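Local coordinates for protein 2-aminomuconate 6-semialdehyde dehydrogenase (Burkholderia cenocepacia, PDB 4U3W) that probably catalyses the NAD(P)-dependent oxidation of 2-aminomuconate 6-semialdehyde to 2-aminomuconate, as a member of the aldehyde dehydrogenase family, at residues G167-W172 / I246-E251; C192-P197 / N223-H228; G275-V280 / G435-I440; M391-T396 / G411-I416. One frame throughout, in Å; residues are numbered along the deposited sequence.

Interaction 1 (G167-W172 / I246-E251); sequences GIISPW and ITFTGE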
loop_
_atom_site.group_PDB
_atom_site.type_symbol
_atom_site.label_atom_id
_atom_site.label_comp_id
_atom_site.label_asym_id
_atom_site.label_seq_id
_atom_site.Cartn_x
_atom_site.Cartn_y
_atom_site.Cartn_z
ATOM N N GLY A 167 -25.010 5.166 13.116
ATOM C CA GLY A 167 -25.560 6.110 14.063
ATOM C C GLY A 167 -24.446 7.079 14.484
ATOM O O GLY A 167 -23.368 6.632 14.867
ATOM N N ILE A 168 -24.713 8.383 14.393
ATOM C CA ILE A 168 -23.677 9.425 14.593
ATOM C C ILE A 168 -24.133 10.354 15.710
ATOM O O ILE A 168 -25.186 10.995 15.606
ATOM C CB ILE A 168 -23.423 10.240 13.308
ATOM C CG1 ILE A 168 -22.770 9.342 12.202
ATOM C CG2 ILE A 168 -22.500 11.480 13.622
ATOM C CD1 ILE A 168 -22.607 10.046 10.863
ATOM N N ILE A 169 -23.380 10.389 16.801
ATOM C CA ILE A 169 -23.722 11.263 17.897
ATOM C C ILE A 169 -22.599 12.310 18.041
ATOM O O ILE A 169 -21.461 11.944 18.314
ATOM C CB ILE A 169 -23.888 10.497 19.162
ATOM C CG1 ILE A 169 -25.168 9.614 19.041
ATOM C CG2 ILE A 169 -24.117 11.421 20.338
ATOM C CD1 ILE A 169 -25.165 8.466 19.939
ATOM N N SER A 170 -22.890 13.578 17.803
ATOM C CA SER A 170 -21.765 14.529 17.689
ATOM C C SER A 170 -21.817 15.601 18.766
ATOM O O SER A 170 -22.886 15.867 19.358
ATOM C CB SER A 170 -21.709 15.147 16.262
ATOM O OG SER A 170 -22.819 15.945 16.034
ATOM N N PRO A 171 -20.639 16.180 19.082
ATOM C CA PRO A 171 -20.497 17.072 20.232
ATOM C C PRO A 171 -20.867 18.538 19.930
ATOM O O PRO A 171 -21.075 18.923 18.773
ATOM C CB PRO A 171 -18.992 16.943 20.578
ATOM C CG PRO A 171 -18.346 16.752 19.220
ATOM C CD PRO A 171 -19.315 15.886 18.441
ATOM N N TRP A 172 -20.903 19.368 20.971
ATOM C CA TRP A 172 -21.276 20.758 20.795
ATOM C C TRP A 172 -20.091 21.695 20.506
ATOM O O TRP A 172 -20.291 22.887 20.216
ATOM C CB TRP A 172 -22.006 21.290 22.042
ATOM C CG TRP A 172 -21.377 20.940 23.380
ATOM C CD1 TRP A 172 -21.821 19.989 24.260
ATOM C CD2 TRP A 172 -20.248 21.581 24.019
ATOM N NE1 TRP A 172 -21.012 19.964 25.378
ATOM C CE2 TRP A 172 -20.046 20.930 25.261
ATOM C CE3 TRP A 172 -19.385 22.639 23.656
ATOM C CZ2 TRP A 172 -19.022 21.304 26.153
ATOM C CZ3 TRP A 172 -18.363 23.014 24.546
ATOM C CH2 TRP A 172 -18.179 22.342 25.774
ATOM N N ILE A 246 -21.916 2.718 15.772
ATOM C CA ILE A 246 -22.061 4.023 16.404
ATOM C C ILE A 246 -20.691 4.723 16.286
ATOM O O ILE A 246 -19.679 4.124 16.640
ATOM C CB ILE A 246 -22.414 3.946 17.890
ATOM C CG1 ILE A 246 -23.825 3.398 18.083
ATOM C CG2 ILE A 246 -22.371 5.352 18.550
ATOM C CD1 ILE A 246 -24.905 4.408 17.595
ATOM N N THR A 247 -20.676 5.953 15.786
ATOM C CA THR A 247 -19.446 6.772 15.836
ATOM C C THR A 247 -19.809 7.886 16.775
ATOM O O THR A 247 -20.966 8.378 16.830
ATOM C CB THR A 247 -18.981 7.238 14.435
ATOM O OG1 THR A 247 -17.701 7.910 14.546
ATOM C CG2 THR A 247 -20.000 8.205 13.848
ATOM N N PHE A 248 -18.873 8.203 17.644
ATOM C CA PHE A 248 -19.196 9.100 18.726
ATOM C C PHE A 248 -17.953 9.945 19.036
ATOM O O PHE A 248 -16.862 9.418 19.068
ATOM C CB PHE A 248 -19.657 8.329 19.967
ATOM C CG PHE A 248 -19.768 9.199 21.205
ATOM C CD1 PHE A 248 -20.827 10.084 21.371
ATOM C CD2 PHE A 248 -18.770 9.151 22.206
ATOM C CE1 PHE A 248 -20.898 10.913 22.518
ATOM C CE2 PHE A 248 -18.848 9.953 23.358
ATOM C CZ PHE A 248 -19.898 10.839 23.514
ATOM N N THR A 249 -18.132 11.245 19.221
ATOM C CA THR A 249 -17.034 12.108 19.703
ATOM C C THR A 249 -17.565 12.790 20.967
ATOM O O THR A 249 -18.633 13.401 20.919
ATOM C CB THR A 249 -16.614 13.137 18.639
ATOM O OG1 THR A 249 -16.184 12.440 17.446
ATOM C CG2 THR A 249 -15.438 14.061 19.136
ATOM N N GLY A 250 -16.856 12.682 22.090
ATOM C CA GLY A 250 -17.321 13.344 23.309
ATOM C C GLY A 250 -16.678 12.824 24.581
ATOM O O GLY A 250 -15.569 12.293 24.551
ATOM N N GLU A 251 -17.376 12.928 25.715
ATOM C CA GLU A 251 -16.724 12.545 26.972
ATOM C C GLU A 251 -16.451 11.038 27.045
ATOM O O GLU A 251 -17.253 10.223 26.528
ATOM C CB GLU A 251 -17.581 12.934 28.187
ATOM C CG GLU A 251 -17.623 14.370 28.529
ATOM C CD GLU A 251 -18.467 14.550 29.793
ATOM O OE1 GLU A 251 -17.973 14.234 30.896
ATOM O OE2 GLU A 251 -19.649 14.906 29.661
#
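Ile168 and Thr247 run alongside one another on one face of the sheet, with Ile168 CG1 pressed to 3.4 Å from Thr247 CG2, closer than normal van der Waals contact. The threonine is turned with OG1 anti to its backbone N (chi1 -174°), which swings the methyl toward the isoleucine and sends OG1 to Lys182 NZ and Glu485. On the other face, Ile169 CG2 packs 3.7 Å from Phe248 CD1. Because Gly167 carries no side chain, Ile246 CD1 can lie 4.0 Å from Gly167 CA. Two straight backbone bonds bind this half: Thr247 N to Gly167 O (2.9 Å) and Ile169 N to Thr247 O (3.1 Å). Strands 153-169 and 245-249 are parallel neighbours in the sheet of the Rossmann-like domain that binds the cofactor in aldehyde dehydrogenases. Past Ile169 the pairing fades. Ile169 O is 3.5 Å from Thr249 N, without a hydrogen bond, and the chains separate as the strands give way to loops. The partly exposed Pro171 still touches where the backbones diverge, its CD 3.9 Å from Thr249 CB, while Thr249 OG1 bonds to Glu272 and Lys182.

Interaction 2 (C192-P197 / N223-H228); sequences CVVAKP and NLIHGH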
loop_
_atom_site.group_PDB
_atom_site.type_symbol
_atom_site.label_atom_id
_atom_site.label_comp_id
_atom_site.label_asym_id
_atom_site.label_seq_id
_atom_site.Cartn_x
_atom_site.Cartn_y
_atom_site.Cartn_z
ATOM N N CYS A 192 -26.223 4.443 4.917
ATOM C CA CYS A 192 -27.161 5.457 5.319
ATOM C C CYS A 192 -26.824 5.927 6.744
ATOM O O CYS A 192 -26.110 5.256 7.494
ATOM C CB CYS A 192 -28.624 4.921 5.271
ATOM S SG CYS A 192 -29.006 4.446 3.504
ATOM N N VAL A 193 -27.377 7.066 7.136
ATOM C CA VAL A 193 -26.966 7.733 8.374
ATOM C C VAL A 193 -28.207 8.159 9.219
ATOM O O VAL A 193 -29.163 8.679 8.668
ATOM C CB VAL A 193 -26.100 8.978 8.020
ATOM C CG1 VAL A 193 -26.056 9.985 9.145
ATOM C CG2 VAL A 193 -24.665 8.563 7.545
ATOM N N VAL A 194 -28.147 7.971 10.528
ATOM C CA VAL A 194 -29.061 8.566 11.476
ATOM C C VAL A 194 -28.180 9.344 12.447
ATOM O O VAL A 194 -27.363 8.748 13.157
ATOM C CB VAL A 194 -29.884 7.526 12.258
ATOM C CG1 VAL A 194 -30.775 8.244 13.362
ATOM C CG2 VAL A 194 -30.754 6.728 11.303
ATOM N N ALA A 195 -28.318 10.668 12.424
ATOM C CA ALA A 195 -27.375 11.522 13.107
ATOM C C ALA A 195 -28.060 12.412 14.124
ATOM O O ALA A 195 -29.032 13.081 13.813
ATOM C CB ALA A 195 -26.619 12.398 12.101
ATOM N N LYS A 196 -27.488 12.461 15.318
ATOM C CA LYS A 196 -28.056 13.276 16.394
ATOM C C LYS A 196 -27.033 14.297 16.877
ATOM O O LYS A 196 -26.101 13.931 17.571
ATOM C CB LYS A 196 -28.466 12.443 17.596
ATOM C CG LYS A 196 -29.307 13.406 18.634
ATOM C CD LYS A 196 -29.178 13.034 20.042
ATOM C CE LYS A 196 -27.990 13.532 20.756
ATOM N NZ LYS A 196 -28.105 14.914 21.288
ATOM N N PRO A 197 -27.203 15.569 16.505
ATOM C CA PRO A 197 -26.240 16.594 16.958
ATOM C C PRO A 197 -26.529 16.962 18.392
ATOM O O PRO A 197 -27.588 16.598 18.969
ATOM C CB PRO A 197 -26.508 17.782 16.044
ATOM C CG PRO A 197 -28.069 17.645 15.732
ATOM C CD PRO A 197 -28.303 16.119 15.689
ATOM N N ASN A 223 -30.642 11.039 7.753
ATOM C CA ASN A 223 -31.734 11.343 8.708
ATOM C C ASN A 223 -31.150 12.106 9.895
ATOM O O ASN A 223 -30.105 11.734 10.413
ATOM C CB ASN A 223 -32.437 10.077 9.182
ATOM C CG ASN A 223 -32.851 9.214 8.045
ATOM O OD1 ASN A 223 -33.921 9.387 7.470
ATOM N ND2 ASN A 223 -31.996 8.291 7.686
ATOM N N LEU A 224 -31.816 13.201 10.273
ATOM C CA LEU A 224 -31.422 14.038 11.406
ATOM C C LEU A 224 -32.452 13.932 12.515
ATOM O O LEU A 224 -33.650 14.113 12.273
ATOM C CB LEU A 224 -31.317 15.504 10.974
ATOM C CG LEU A 224 -30.927 16.455 12.119
ATOM C CD1 LEU A 224 -29.460 16.297 12.405
ATOM C CD2 LEU A 224 -31.164 17.862 11.609
ATOM N N ILE A 225 -32.023 13.571 13.708
ATOM C CA ILE A 225 -32.932 13.547 14.862
ATOM C C ILE A 225 -32.387 14.455 15.947
ATOM O O ILE A 225 -31.194 14.354 16.293
ATOM C CB ILE A 225 -33.106 12.138 15.460
ATOM C CG1 ILE A 225 -31.744 11.427 15.496
ATOM C CG2 ILE A 225 -34.090 11.304 14.620
ATOM C CD1 ILE A 225 -31.757 10.141 16.352
ATOM N N HIS A 226 -33.230 15.324 16.471
ATOM C CA HIS A 226 -32.803 16.195 17.544
ATOM C C HIS A 226 -33.184 15.650 18.896
ATOM O O HIS A 226 -34.188 14.881 19.045
ATOM C CB HIS A 226 -33.402 17.586 17.421
ATOM C CG HIS A 226 -32.825 18.394 16.293
ATOM N ND1 HIS A 226 -31.493 18.812 16.254
ATOM C CD2 HIS A 226 -33.388 18.853 15.146
ATOM C CE1 HIS A 226 -31.296 19.537 15.178
ATOM N NE2 HIS A 226 -32.424 19.578 14.477
ATOM N N GLY A 227 -32.404 16.058 19.889
ATOM C CA GLY A 227 -32.760 15.709 21.250
ATOM C C GLY A 227 -31.596 15.629 22.180
ATOM O O GLY A 227 -30.472 15.954 21.797
ATOM N N HIS A 228 -31.875 15.169 23.390
ATOM C CA HIS A 228 -30.862 15.050 24.408
ATOM C C HIS A 228 -30.131 13.716 24.330
ATOM O O HIS A 228 -30.284 12.984 23.362
ATOM C CB HIS A 228 -31.507 15.302 25.800
ATOM C CG HIS A 228 -31.804 16.748 26.013
ATOM N ND1 HIS A 228 -32.761 17.416 25.271
ATOM C CD2 HIS A 228 -31.233 17.681 26.825
ATOM C CE1 HIS A 228 -32.803 18.687 25.651
ATOM N NE2 HIS A 228 -31.868 18.881 26.571
HETATM O O HOH W 1 -30.320 18.001 18.892
#
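Lys196 leaves its strand with CG anti to the backbone N, and chi3 and chi4, both near 83°, curl its tip over the chain of Gly227 and His228. NZ then meets Gly227 O at a short 2.6 Å, and also Pro197 O at 2.9 Å; in each case the nitrogen stands above the carbonyl plane. One ammonium group thus ties the ends of both segments together, and a long, weak ion pair to Glu199 adds to this. At the other end, Asn223 N bonds Val193 O (2.9 Å), and a chi1 of -51°, with CG beside that N, brings ND2 to the same oxygen (3.0 Å) from the other face of its plane. ND2 is shared with Gly220 O. Between these grips, Ala195 bonds with Asn223 O and Ile225 N in regular parallel pairing. Pro197 CD is pressed to 3.5 Å from Leu224 CD1, and Pro197 CG lies 3.7 Å from His226 ND1. A water at the edge of that imidazole joins His226 ND1, Pro197 O and Gly227 N, while His226 NE2 bonds to Thr206. Strands 192-196 and 222-224 are the two strands of a beta-alpha-beta unit in the Rossmann-like domain; the linking helix 203-214 packs on Pro197 and Leu224, helix 175-188 lies against Ala195 and Leu224, and helix 58-76 against Cys192 and Asn223.

Interaction 3 (G275-V280 / G435-I440); sequences GKNAAV and GLAASI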
loop_
_atom_site.group_PDB
_atom_site.type_symbol
_atom_site.label_atom_id
_atom_site.label_comp_id
_atom_site.label_asym_id
_atom_site.label_seq_id
_atom_site.Cartn_x
_atom_site.Cartn_y
_atom_site.Cartn_z
ATOM N N GLY A 275 -9.416 14.109 26.744
ATOM C CA GLY A 275 -7.973 14.159 26.839
ATOM C C GLY A 275 -7.547 15.109 27.978
ATOM O O GLY A 275 -8.338 15.945 28.440
ATOM N N LYS A 276 -6.311 14.966 28.441
ATOM C CA LYS A 276 -5.688 15.976 29.322
ATOM C C LYS A 276 -4.317 16.242 28.749
ATOM O O LYS A 276 -3.290 15.777 29.260
ATOM C CB LYS A 276 -5.600 15.509 30.761
ATOM C CG LYS A 276 -5.162 16.649 31.751
ATOM C CD LYS A 276 -6.267 17.719 31.940
ATOM C CE LYS A 276 -5.815 18.807 32.970
ATOM N NZ LYS A 276 -6.933 19.752 33.244
ATOM N N ASN A 277 -4.326 16.927 27.613
ATOM C CA ASN A 277 -3.170 17.024 26.759
ATOM C C ASN A 277 -2.090 17.980 27.257
ATOM O O ASN A 277 -2.387 19.003 27.849
ATOM C CB ASN A 277 -3.608 17.451 25.366
ATOM C CG ASN A 277 -4.772 16.613 24.868
ATOM O OD1 ASN A 277 -4.668 15.385 24.739
ATOM N ND2 ASN A 277 -5.866 17.270 24.567
ATOM N N ALA A 278 -0.841 17.611 27.002
ATOM C CA ALA A 278 0.326 18.438 27.344
ATOM C C ALA A 278 0.946 19.146 26.128
ATOM O O ALA A 278 0.909 18.617 24.972
ATOM C CB ALA A 278 1.392 17.589 28.026
ATOM N N ALA A 279 1.506 20.325 26.401
ATOM C CA ALA A 279 2.451 20.990 25.503
ATOM C C ALA A 279 3.805 21.043 26.233
ATOM O O ALA A 279 3.850 21.349 27.438
ATOM C CB ALA A 279 1.960 22.400 25.137
ATOM N N VAL A 280 4.882 20.679 25.526
ATOM C CA VAL A 280 6.235 20.640 26.112
ATOM C C VAL A 280 7.075 21.664 25.393
ATOM O O VAL A 280 7.091 21.675 24.174
ATOM C CB VAL A 280 6.891 19.221 26.002
ATOM C CG1 VAL A 280 8.282 19.196 26.652
ATOM C CG2 VAL A 280 5.986 18.176 26.686
ATOM N N GLY A 435 -4.800 9.760 26.568
ATOM C CA GLY A 435 -3.682 9.714 25.636
ATOM C C GLY A 435 -4.179 10.153 24.270
ATOM O O GLY A 435 -4.092 9.367 23.274
ATOM N N LEU A 436 -4.715 11.379 24.214
ATOM C CA LEU A 436 -5.253 11.906 22.960
ATOM C C LEU A 436 -4.162 12.562 22.129
ATOM O O LEU A 436 -3.818 12.039 21.052
ATOM C CB LEU A 436 -6.342 12.927 23.197
ATOM C CG LEU A 436 -7.069 13.487 21.960
ATOM C CD1 LEU A 436 -7.548 12.370 20.940
ATOM C CD2 LEU A 436 -8.306 14.278 22.451
ATOM N N ALA A 437 -3.620 13.693 22.587
ATOM C CA ALA A 437 -2.625 14.395 21.748
ATOM C C ALA A 437 -1.537 15.097 22.580
ATOM O O ALA A 437 -1.671 15.239 23.782
ATOM C CB ALA A 437 -3.316 15.414 20.846
ATOM N N ALA A 438 -0.444 15.526 21.920
ATOM C CA ALA A 438 0.573 16.302 22.607
ATOM C C ALA A 438 1.279 17.226 21.601
ATOM O O ALA A 438 1.279 16.952 20.395
ATOM C CB ALA A 438 1.570 15.381 23.261
ATOM N N SER A 439 1.856 18.319 22.070
ATOM C CA SER A 439 2.725 19.107 21.174
ATOM C C SER A 439 4.042 19.413 21.875
ATOM O O SER A 439 4.077 19.613 23.079
ATOM C CB SER A 439 2.025 20.396 20.705
ATOM O OG SER A 439 1.766 21.179 21.836
ATOM N N ILE A 440 5.127 19.393 21.089
ATOM C CA ILE A 440 6.508 19.537 21.542
ATOM C C ILE A 440 7.112 20.681 20.762
ATOM O O ILE A 440 6.985 20.683 19.523
ATOM C CB ILE A 440 7.356 18.250 21.204
ATOM C CG1 ILE A 440 6.646 16.981 21.705
ATOM C CG2 ILE A 440 8.810 18.353 21.679
ATOM C CD1 ILE A 440 6.595 16.889 23.143
HETATM O O HOH W 2 -4.671 13.083 26.366
HETATM O O HOH W 3 -0.536 14.826 26.174
HETATM O O HOH W 4 -0.633 20.253 23.189
#
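Asn277 reaches toward Leu436 and Ala437. Its CB rests 3.3 Å from Ala437 O, and CG is 3.6 Å from the same oxygen. The torsion that sets CG beside the backbone N (chi1 -49°) carries OD1 on to Ala437 N, which donates to it at 2.9 Å from well above the amide plane. OD1 also accepts a hydrogen bond from a water that in turn accepts from Lys276 N and Leu436 N, and it touches Leu436 CB. The amide thus offers Ala437 N an acceptor ahead of the direct backbone pairing. Its other branch, ND2, donates to Cys306 O and Cys308 O, which fixes the flip of the group. Ala437 O, near OD1 but not bonded to it, is linked through a second water to Ala278 N. Direct pairing follows, with Ser439 N bonded to Ala278 O (3.1 Å) and Val280 N to Ser439 O (2.8 Å). A third water connects Ala278 O with Ser439 OG, and Ala279 CB lies 3.5 Å from that hydroxyl oxygen. Further along, Val280 and Ile440 run side by side, and Ile440 CD1 comes 3.7 Å from Val280 CB; helix 422-430 packs on Val280 and Ala278. Such neighbouring parallel strands, joined despite the 154 residues between the segments, belong to the alpha/beta catalytic domain of the aldehyde dehydrogenase fold.

Interaction 4 (M391-T396 / G411-I416); sequences MPTIWT and GPVCHI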
loop_
_atom_site.group_PDB
_atom_site.type_symbol
_atom_site.label_atom_id
_atom_site.label_comp_id
_atom_site.label_asym_id
_atom_site.label_seq_id
_atom_site.Cartn_x
_atom_site.Cartn_y
_atom_site.Cartn_z
ATOM N N MET A 391 -12.919 34.131 31.773
ATOM C CA MET A 391 -11.645 34.709 31.299
ATOM C C MET A 391 -10.592 33.623 31.050
ATOM O O MET A 391 -10.572 32.595 31.738
ATOM C CB MET A 391 -11.081 35.755 32.308
ATOM C CG MET A 391 -11.925 37.033 32.509
ATOM S SD MET A 391 -12.441 37.891 31.004
ATOM C CE MET A 391 -10.968 38.783 30.574
ATOM N N PRO A 392 -9.693 33.865 30.067
ATOM C CA PRO A 392 -8.518 32.999 29.892
ATOM C C PRO A 392 -7.742 32.867 31.198
ATOM O O PRO A 392 -7.476 33.873 31.823
ATOM C CB PRO A 392 -7.638 33.753 28.863
ATOM C CG PRO A 392 -8.468 34.852 28.302
ATOM C CD PRO A 392 -9.639 35.088 29.243
ATOM N N THR A 393 -7.360 31.656 31.585
ATOM C CA THR A 393 -6.777 31.445 32.910
ATOM C C THR A 393 -5.471 30.661 32.813
ATOM O O THR A 393 -5.369 29.747 32.020
ATOM C CB THR A 393 -7.802 30.717 33.825
ATOM O OG1 THR A 393 -8.972 31.534 33.915
ATOM C CG2 THR A 393 -7.263 30.444 35.211
ATOM N N ILE A 394 -4.459 31.086 33.571
ATOM C CA ILE A 394 -3.178 30.392 33.662
ATOM C C ILE A 394 -2.882 30.099 35.141
ATOM O O ILE A 394 -2.985 30.988 35.972
ATOM C CB ILE A 394 -2.028 31.262 33.062
ATOM C CG1 ILE A 394 -2.246 31.567 31.568
ATOM C CG2 ILE A 394 -0.645 30.643 33.299
ATOM C CD1 ILE A 394 -1.269 32.713 31.099
ATOM N N TRP A 395 -2.533 28.849 35.462
ATOM C CA TRP A 395 -2.103 28.456 36.816
ATOM C C TRP A 395 -0.632 28.017 36.844
ATOM O O TRP A 395 -0.101 27.550 35.828
ATOM C CB TRP A 395 -2.925 27.300 37.338
ATOM C CG TRP A 395 -4.387 27.593 37.518
ATOM C CD1 TRP A 395 -4.942 28.727 38.026
ATOM C CD2 TRP A 395 -5.476 26.728 37.156
ATOM N NE1 TRP A 395 -6.320 28.618 38.005
ATOM C CE2 TRP A 395 -6.667 27.399 37.482
ATOM C CE3 TRP A 395 -5.548 25.447 36.606
ATOM C CZ2 TRP A 395 -7.917 26.841 37.259
ATOM C CZ3 TRP A 395 -6.780 24.894 36.375
ATOM C CH2 TRP A 395 -7.954 25.586 36.722
ATOM N N THR A 396 0.000 28.147 38.015
ATOM C CA THR A 396 1.233 27.428 38.322
ATOM C C THR A 396 1.203 26.819 39.744
ATOM O O THR A 396 0.252 27.049 40.510
ATOM C CB THR A 396 2.502 28.357 38.204
ATOM O OG1 THR A 396 2.325 29.497 39.041
ATOM C CG2 THR A 396 2.706 28.839 36.778
ATOM N N GLY A 411 -12.232 24.037 29.435
ATOM C CA GLY A 411 -12.329 25.490 29.491
ATOM C C GLY A 411 -10.982 26.136 29.099
ATOM O O GLY A 411 -10.035 25.403 28.758
ATOM N N PRO A 412 -10.914 27.487 29.108
ATOM C CA PRO A 412 -9.744 28.267 28.668
ATOM C C PRO A 412 -8.745 28.396 29.792
ATOM O O PRO A 412 -8.645 29.425 30.455
ATOM C CB PRO A 412 -10.330 29.645 28.297
ATOM C CG PRO A 412 -11.542 29.776 29.301
ATOM C CD PRO A 412 -12.088 28.344 29.406
ATOM N N VAL A 413 -7.998 27.320 29.992
ATOM C CA VAL A 413 -7.086 27.253 31.114
ATOM C C VAL A 413 -5.916 26.329 30.768
ATOM O O VAL A 413 -6.046 25.380 29.978
ATOM C CB VAL A 413 -7.832 26.774 32.390
ATOM C CG1 VAL A 413 -8.334 25.313 32.240
ATOM C CG2 VAL A 413 -6.978 26.946 33.619
ATOM N N CYS A 414 -4.748 26.658 31.307
ATOM C CA CYS A 414 -3.620 25.752 31.280
ATOM C C CYS A 414 -2.881 25.930 32.591
ATOM O O CYS A 414 -2.852 27.035 33.139
ATOM C CB CYS A 414 -2.675 26.034 30.083
ATOM S SG CYS A 414 -1.994 27.703 29.958
ATOM N N HIS A 415 -2.291 24.836 33.067
ATOM C CA HIS A 415 -1.332 24.867 34.157
ATOM C C HIS A 415 0.099 24.784 33.528
ATOM O O HIS A 415 0.326 24.023 32.610
ATOM C CB HIS A 415 -1.568 23.710 35.148
ATOM C CG HIS A 415 -0.518 23.612 36.217
ATOM N ND1 HIS A 415 0.644 22.875 36.060
ATOM C CD2 HIS A 415 -0.439 24.165 37.453
ATOM C CE1 HIS A 415 1.392 22.988 37.146
ATOM N NE2 HIS A 415 0.763 23.772 38.002
ATOM N N ILE A 416 1.053 25.538 34.056
ATOM C CA ILE A 416 2.459 25.494 33.558
ATOM C C ILE A 416 3.382 25.013 34.692
ATOM O O ILE A 416 3.318 25.554 35.810
ATOM C CB ILE A 416 2.896 26.902 33.030
ATOM C CG1 ILE A 416 1.743 27.468 32.183
ATOM C CG2 ILE A 416 4.256 26.852 32.192
ATOM C CD1 ILE A 416 1.957 28.812 31.553
#
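Val413 CG2 sits over one face of the Trp395 indole, 3.4 Å from the centroid of the six-membered ring and 11° off its normal, a CH-pi contact. The valine's chi1 of 65° puts CG1 between the backbone N and carbonyl carbon and sends CG2 anti to N, across to the indole. Another ring, Phe361, meets the indole with the planes nearly perpendicular. On the same side of the sheet, the imidazole of His415 lies obliquely beside the backbone of Trp395 and Thr396, its NE2 3.5 Å from Thr396 C, and NE2 bonds onward to Leu398 N. The two strands, 393-396 and 413-419, belong to a beta-alpha-beta unit whose helix is the short 403-406, and they run parallel in the seven-stranded sheet of the catalytic domain, with 370-373 antiparallel on the outer flank and 309-315 on the inner. Backbone bonds alternate along them: Thr393 N to Pro412 O (2.8 Å), Cys414 N to Thr393 O, Trp395 N to Cys414 O and Ile416 N to Trp395 O. The opposite face carries aliphatic packing, where Ile394 CG2 meets Ile416 CD1 at 3.6 Å and Ile394 CG1 lies near Cys414 SG; helices 287-299 and 319-331 cover it. Where the pairing starts, Pro412 is the centre of an inverse gamma turn closed by a weak Val413 N to Gly411 O bond. Thr393 OG1 folds back to donate to Met391 O, at 2.9 Å and above its carbonyl plane, and also takes part in a bond with Gly375 N.

In the fold
The four contacts fall into two pairs, one in each of two sheets. Interactions 1 and 2, with centres 10 Å apart, share the sheet of the Rossmann-like domain: strands 153-169 and 192-196 are neighbours, Ile168 probably bonding to both Val194 and Lys196, and interaction 2 is nested in the loop closed by interaction 1. Interactions 3 and 4, with centres 15 Å apart, lie in the seven-stranded catalytic sheet, where strands 277-281 and 413-419 flank strand 309-315; here interaction 4 is nested inside interaction 3. The second pair follows the first along the chain. Interactions 1 and 3 do not touch, their nearest atoms being about 7 Å apart; in this family the active site lies between the two domains.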